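Local coordinates for aminoglycoside phosphotransferase (Streptomyces rimosus, PDB 6FUC), which probably phosphorylates streptomycin at its 3''-hydroxyl with ATP as the phosphate donor, and so gives Streptomyces rimosus resistance to this antibiotic, at residues Tyr41-Pro46 / Glu54-Arg59; Met102-Trp107 / Glu237-Ser242. All blocks are in the same frame, centred on the assembly; numbering follows the deposited sequence. Where two conformers were deposited one is given.

Overall arrangement
The two contacts lie in different lobes of a protein-kinase-like fold, on opposite sides of the chain's centre. The contact centres lie about 33 Å apart and their nearest atoms about 15 Å apart, so they do not touch. Contact 1 comes first along the chain and closes before contact 2 opens: it joins strand 40-45 of the five-stranded antiparallel sheet to helix 50-63, both in the N-terminal lobe. Contact 2 lies in the mainly helical C-terminal lobe and brings helix 100-117 against the short helix 237-240, 130 residues later. One is a local ionic link probably near the nucleotide site, the other an aromatic junction that ties distant parts of the chain together.

Contact 1 (Tyr41-Pro46 / Glu54-Arg59); sequences YAKCVP and EAERDR
K43 and E56 make the whole contact through a single salt bridge, with NZ of K43 2.7 Å from OE1 of E56. The ammonium donates to the syn lone pair of OE1, the side that faces the other carboxylate oxygen. With chi1 near 180° in both (-177° in K43, 179° in E56) and the chains extended beyond, lysine and glutamate reach across the 9.9 Å between CA of K43 and CA of E56 and meet at about a right angle. K43 adopts two conformers, and in one of them it makes this bridge.

The last methylenes of K43 also lie along the carboxylate, CD and CE of K43 both 3.6 Å from OE1 of E56.

Within the helix a second ionic group forms. R57 grips D58 side-on, NE and NH2 both donating to the one atom OD1, the NH2 bond at 2.8 Å. E54 adds its charge through OE2, with no N-H directed at it. Separately, NH1 of R59 reaches back to O of A55 at 3.1 Å, on the opposite face of that carbonyl from the helical N-H of R59.

A lysine of the third strand paired with a glutamate of the following helix is a hallmark of the protein-kinase fold, where the pair positions the lysine for the ATP phosphates; K43 and E56 probably do the same here. L85 of the adjoining antiparallel strand 82-88 packs on both E56 and R57, and helix 4-12 lies against A42 and C44 of strand 40-45.

Contact 2 (Met102-Trp107 / Glu237-Ser242); sequences MLRAAW and ERWSQS
R104 and W239 both leave their helices with CG anti to the backbone N, but the arginine then bends at chi2 (66°), and this turn lays its guanidinium flat over the indole of W239. The two planes are within 4° of parallel, and CZ of R104 sits 3.6 Å from the centroid of the six-membered ring of W239, making a stack and a cation-pi contact in one. The guanidinium covers the benzo side of the indole: NH1 of R104 is 3.4 Å from CE3 of W239, and NE of R104 is 3.5 Å from CH2 of W239. Beside it the methylene CD of R104 makes a CH-pi contact with the same face, 3.5 Å from CZ2 of W239.

These residues join helix 100-117 to the short helix 237-240 in the C-terminal lobe of the kinase-like fold, R104 on the solvent-exposed side of the junction and W239 buried within it. W107, one turn along from R104, approaches the rim of the W239 indole, where CD1 of W107 lies 3.7 Å from CZ2 of W239. This is an offset edge-to-face pair, the edge of W239 directed at the face of W107, with planes at 74° and the five-membered ring of W107 centred 5.4 Å from the six-membered ring of W239.

The indole of W107 is held in place by a hydrogen bond from its NE1 to the carbonyl oxygen of A243. W233 of helix 219-233 meets both W107 and W239 edge-to-face, and F247 of helix 243-251 meets W107 in the same manner.

Contact 1 (Tyr41-Pro46 / Glu54-Arg59)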
loop_
_atom_site.group_PDB
_atom_site.type_symbol
_atom_site.label_atom_id
_atom_site.label_comp_id
_atom_site.label_asym_id
_atom_site.label_seq_id
_atom_site.Cartn_x
_atom_site.Cartn_y
_atom_site.Cartn_z
ATOM N N TYR A 41 -7.795 -14.273 4.748
ATOM C CA TYR A 41 -6.912 -14.143 3.625
ATOM C C TYR A 41 -5.581 -14.778 3.954
ATOM O O TYR A 41 -5.205 -14.899 5.125
ATOM C CB TYR A 41 -6.697 -12.687 3.256
ATOM C CG TYR A 41 -7.750 -12.033 2.422
ATOM C CD1 TYR A 41 -8.896 -11.599 2.999
ATOM C CD2 TYR A 41 -7.575 -11.893 1.047
ATOM C CE1 TYR A 41 -9.884 -10.966 2.256
ATOM C CE2 TYR A 41 -8.586 -11.292 0.248
ATOM C CZ TYR A 41 -9.726 -10.816 0.905
ATOM O OH TYR A 41 -10.671 -10.141 0.164
ATOM N N ALA A 42 -4.840 -15.163 2.914
ATOM C CA ALA A 42 -3.480 -15.680 3.094
ATOM C C ALA A 42 -2.568 -15.114 2.008
ATOM O O ALA A 42 -2.946 -15.123 0.821
ATOM C CB ALA A 42 -3.394 -17.157 3.116
ATOM N N LYS A 43 -1.397 -14.692 2.363
ATOM C CA LYS A 43 -0.407 -14.287 1.397
ATOM C C LYS A 43 0.746 -15.209 1.531
ATOM O O LYS A 43 1.239 -15.437 2.652
ATOM C CB LYS A 43 0.021 -12.849 1.673
ATOM C CG LYS A 43 0.991 -12.267 0.732
ATOM C CD LYS A 43 1.093 -10.752 0.912
ATOM C CE LYS A 43 2.310 -10.289 0.096
ATOM N NZ LYS A 43 2.472 -8.819 0.324
ATOM N N CYS A 44 1.169 -15.809 0.415
ATOM C CA CYS A 44 2.276 -16.735 0.444
ATOM C C CYS A 44 3.369 -16.304 -0.478
ATOM O O CYS A 44 3.084 -15.728 -1.556
ATOM C CB CYS A 44 1.843 -18.136 0.024
ATOM S SG CYS A 44 0.548 -18.877 1.054
ATOM N N VAL A 45 4.602 -16.625 -0.117
ATOM C CA VAL A 45 5.771 -16.206 -0.864
ATOM C C VAL A 45 6.779 -17.331 -0.912
ATOM O O VAL A 45 6.820 -18.219 -0.016
ATOM C CB VAL A 45 6.439 -14.921 -0.254
ATOM C CG1 VAL A 45 5.439 -13.773 -0.196
ATOM C CG2 VAL A 45 7.110 -15.206 1.099
ATOM N N PRO A 46 7.619 -17.323 -1.942
ATOM C CA PRO A 46 8.642 -18.330 -1.972
ATOM C C PRO A 46 9.766 -18.065 -0.983
ATOM O O PRO A 46 9.821 -17.039 -0.336
ATOM C CB PRO A 46 9.144 -18.301 -3.428
ATOM C CG PRO A 46 8.633 -17.078 -4.020
ATOM C CD PRO A 46 7.537 -16.536 -3.179
ATOM N N GLU A 54 7.663 -11.815 6.527
ATOM C CA GLU A 54 7.789 -11.681 7.968
ATOM C C GLU A 54 7.679 -10.206 8.380
ATOM O O GLU A 54 7.080 -9.883 9.405
ATOM C CB GLU A 54 9.085 -12.260 8.464
ATOM C CG GLU A 54 9.091 -12.524 9.945
ATOM C CD GLU A 54 10.335 -13.263 10.373
ATOM O OE1 GLU A 54 10.908 -14.098 9.601
ATOM O OE2 GLU A 54 10.764 -13.053 11.517
ATOM N N ALA A 55 8.306 -9.352 7.585
ATOM C CA ALA A 55 8.188 -7.887 7.774
ATOM C C ALA A 55 6.737 -7.397 7.759
ATOM O O ALA A 55 6.344 -6.566 8.585
ATOM C CB ALA A 55 9.036 -7.139 6.716
ATOM N N GLU A 56 5.960 -7.935 6.822
ATOM C CA GLU A 56 4.547 -7.617 6.756
ATOM C C GLU A 56 3.809 -8.138 7.982
ATOM O O GLU A 56 2.986 -7.421 8.558
ATOM C CB GLU A 56 3.952 -8.160 5.445
ATOM C CG GLU A 56 2.478 -7.868 5.343
ATOM C CD GLU A 56 1.881 -8.134 3.965
ATOM O OE1 GLU A 56 2.664 -8.199 2.982
ATOM O OE2 GLU A 56 0.633 -8.176 3.895
ATOM N N ARG A 57 4.065 -9.389 8.369
ATOM C CA ARG A 57 3.471 -9.950 9.559
ATOM C C ARG A 57 3.646 -9.018 10.730
ATOM O O ARG A 57 2.729 -8.738 11.493
ATOM C CB ARG A 57 4.100 -11.332 9.835
ATOM C CG ARG A 57 3.570 -11.969 11.091
ATOM C CD ARG A 57 4.451 -13.081 11.618
ATOM N NE ARG A 57 5.678 -12.493 12.140
ATOM C CZ ARG A 57 6.660 -13.170 12.622
ATOM N NH1 ARG A 57 6.673 -14.482 12.430
ATOM N NH2 ARG A 57 7.707 -12.514 13.137
ATOM N N ASP A 58 4.910 -8.602 10.931
ATOM C CA ASP A 58 5.236 -7.761 12.063
ATOM C C ASP A 58 4.509 -6.412 12.035
ATOM O O ASP A 58 4.088 -5.899 13.078
ATOM C CB ASP A 58 6.745 -7.578 12.154
ATOM C CG ASP A 58 7.521 -8.838 12.445
ATOM O OD1 ASP A 58 6.931 -9.855 12.922
ATOM O OD2 ASP A 58 8.755 -8.810 12.231
ATOM N N ARG A 59 4.368 -5.848 10.837
ATOM C CA ARG A 59 3.635 -4.586 10.672
ATOM C C ARG A 59 2.167 -4.753 11.034
ATOM O O ARG A 59 1.582 -3.921 11.731
ATOM C CB ARG A 59 3.819 -4.098 9.267
ATOM C CG ARG A 59 5.203 -3.460 9.074
ATOM C CD ARG A 59 5.610 -3.417 7.615
ATOM N NE ARG A 59 6.772 -2.567 7.372
ATOM C CZ ARG A 59 7.996 -2.991 7.603
ATOM N NH1 ARG A 59 8.263 -4.202 8.077
ATOM N NH2 ARG A 59 9.012 -2.128 7.454
#

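Contact 2 (Met102-Trp107 / Glu237-Ser242)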
loop_
_atom_site.group_PDB
_atom_site.type_symbol
_atom_site.label_atom_id
_atom_site.label_comp_id
_atom_site.label_asym_id
_atom_site.label_seq_id
_atom_site.Cartn_x
_atom_site.Cartn_y
_atom_site.Cartn_z
ATOM N N MET A 102 -19.976 7.269 -4.052
ATOM C CA MET A 102 -19.552 6.568 -2.841
ATOM C C MET A 102 -18.184 7.085 -2.359
ATOM O O MET A 102 -18.013 7.280 -1.149
ATOM C CB MET A 102 -19.437 5.089 -3.131
ATOM C CG MET A 102 -20.737 4.246 -3.228
ATOM S SD MET A 102 -20.530 2.611 -3.991
ATOM C CE MET A 102 -19.705 1.734 -2.690
ATOM N N LEU A 103 -17.233 7.248 -3.284
ATOM C CA LEU A 103 -15.905 7.727 -2.844
ATOM C C LEU A 103 -16.013 9.083 -2.307
ATOM O O LEU A 103 -15.330 9.457 -1.327
ATOM C CB LEU A 103 -14.887 7.616 -4.003
ATOM C CG LEU A 103 -13.443 7.850 -3.620
ATOM C CD1 LEU A 103 -12.951 6.797 -2.618
ATOM C CD2 LEU A 103 -12.528 7.860 -4.824
ATOM N N ARG A 104 -16.864 9.930 -2.938
ATOM C CA ARG A 104 -17.095 11.188 -2.347
ATOM C C ARG A 104 -17.672 11.146 -0.960
ATOM O O ARG A 104 -17.259 11.857 -0.050
ATOM C CB ARG A 104 -18.008 12.047 -3.278
ATOM C CG ARG A 104 -18.392 13.376 -2.736
ATOM C CD ARG A 104 -17.209 14.240 -2.615
ATOM N NE ARG A 104 -17.536 15.586 -2.174
ATOM C CZ ARG A 104 -17.954 16.535 -2.946
ATOM N NH1 ARG A 104 -18.122 16.372 -4.250
ATOM N NH2 ARG A 104 -18.130 17.761 -2.457
ATOM N N ALA A 105 -18.602 10.224 -0.708
ATOM C CA ALA A 105 -19.116 10.066 0.647
ATOM C C ALA A 105 -18.015 9.669 1.658
ATOM O O ALA A 105 -18.139 9.964 2.825
ATOM C CB ALA A 105 -20.224 8.983 0.711
ATOM N N ALA A 106 -17.048 8.919 1.211
ATOM C CA ALA A 106 -15.960 8.431 2.049
ATOM C C ALA A 106 -14.769 9.390 2.105
ATOM O O ALA A 106 -13.808 9.121 2.825
ATOM C CB ALA A 106 -15.485 7.103 1.520
ATOM N N TRP A 107 -14.802 10.506 1.364
ATOM C CA TRP A 107 -13.589 11.295 1.153
ATOM C C TRP A 107 -13.078 11.944 2.447
ATOM O O TRP A 107 -11.905 11.786 2.848
ATOM C CB TRP A 107 -13.834 12.297 0.069
ATOM C CG TRP A 107 -12.611 12.981 -0.545
ATOM C CD1 TRP A 107 -12.415 14.317 -0.643
ATOM C CD2 TRP A 107 -11.529 12.363 -1.208
ATOM N NE1 TRP A 107 -11.268 14.571 -1.327
ATOM C CE2 TRP A 107 -10.682 13.400 -1.684
ATOM C CE3 TRP A 107 -11.156 11.055 -1.424
ATOM C CZ2 TRP A 107 -9.520 13.160 -2.370
ATOM C CZ3 TRP A 107 -9.961 10.799 -2.125
ATOM C CH2 TRP A 107 -9.156 11.873 -2.585
ATOM N N GLU A 237 -14.908 17.203 -14.053
ATOM C CA GLU A 237 -13.792 18.134 -14.008
ATOM C C GLU A 237 -13.915 19.129 -12.840
ATOM O O GLU A 237 -12.915 19.484 -12.237
ATOM C CB GLU A 237 -13.719 18.937 -15.343
ATOM N N ARG A 238 -15.130 19.583 -12.515
ATOM C CA ARG A 238 -15.270 20.513 -11.386
ATOM C C ARG A 238 -14.790 19.899 -10.059
ATOM O O ARG A 238 -14.046 20.472 -9.307
ATOM C CB ARG A 238 -16.691 21.016 -11.231
ATOM C CG ARG A 238 -17.226 21.777 -12.411
ATOM C CD ARG A 238 -18.604 22.271 -12.220
ATOM N NE ARG A 238 -18.709 23.409 -11.339
ATOM C CZ ARG A 238 -18.670 24.700 -11.732
ATOM N NH1 ARG A 238 -18.424 25.021 -12.987
ATOM N NH2 ARG A 238 -18.874 25.656 -10.853
ATOM N N TRP A 239 -15.163 18.657 -9.810
ATOM C CA TRP A 239 -14.711 17.941 -8.619
ATOM C C TRP A 239 -13.262 17.522 -8.733
ATOM O O TRP A 239 -12.520 17.742 -7.749
ATOM C CB TRP A 239 -15.634 16.775 -8.295
ATOM C CG TRP A 239 -15.139 16.009 -7.113
ATOM C CD1 TRP A 239 -14.822 14.723 -7.084
ATOM C CD2 TRP A 239 -14.969 16.483 -5.767
ATOM N NE1 TRP A 239 -14.396 14.338 -5.869
ATOM C CE2 TRP A 239 -14.496 15.394 -5.008
ATOM C CE3 TRP A 239 -15.091 17.735 -5.147
ATOM C CZ2 TRP A 239 -14.150 15.513 -3.662
ATOM C CZ3 TRP A 239 -14.842 17.845 -3.841
ATOM C CH2 TRP A 239 -14.345 16.741 -3.091
ATOM N N SER A 240 -12.820 17.018 -9.903
ATOM C CA SER A 240 -11.458 16.544 -9.979
ATOM C C SER A 240 -10.483 17.710 -9.741
ATOM O O SER A 240 -9.418 17.496 -9.152
ATOM C CB SER A 240 -11.250 15.801 -11.273
ATOM O OG SER A 240 -11.085 16.766 -12.231
ATOM N N GLN A 241 -10.897 18.938 -10.059
ATOM C CA GLN A 241 -10.031 20.156 -9.880
ATOM C C GLN A 241 -9.988 20.606 -8.386
ATOM O O GLN A 241 -9.090 21.365 -7.979
ATOM C CB GLN A 241 -10.572 21.284 -10.767
ATOM C CG GLN A 241 -10.394 21.069 -12.275
ATOM C CD GLN A 241 -10.722 22.309 -13.142
ATOM N N SER A 242 -10.928 20.112 -7.560
ATOM C CA SER A 242 -11.097 20.577 -6.147
ATOM C C SER A 242 -10.831 19.444 -5.101
ATOM O O SER A 242 -10.679 19.763 -3.888
ATOM C CB SER A 242 -12.591 21.016 -5.929
ATOM O OG SER A 242 -12.795 21.715 -4.713
#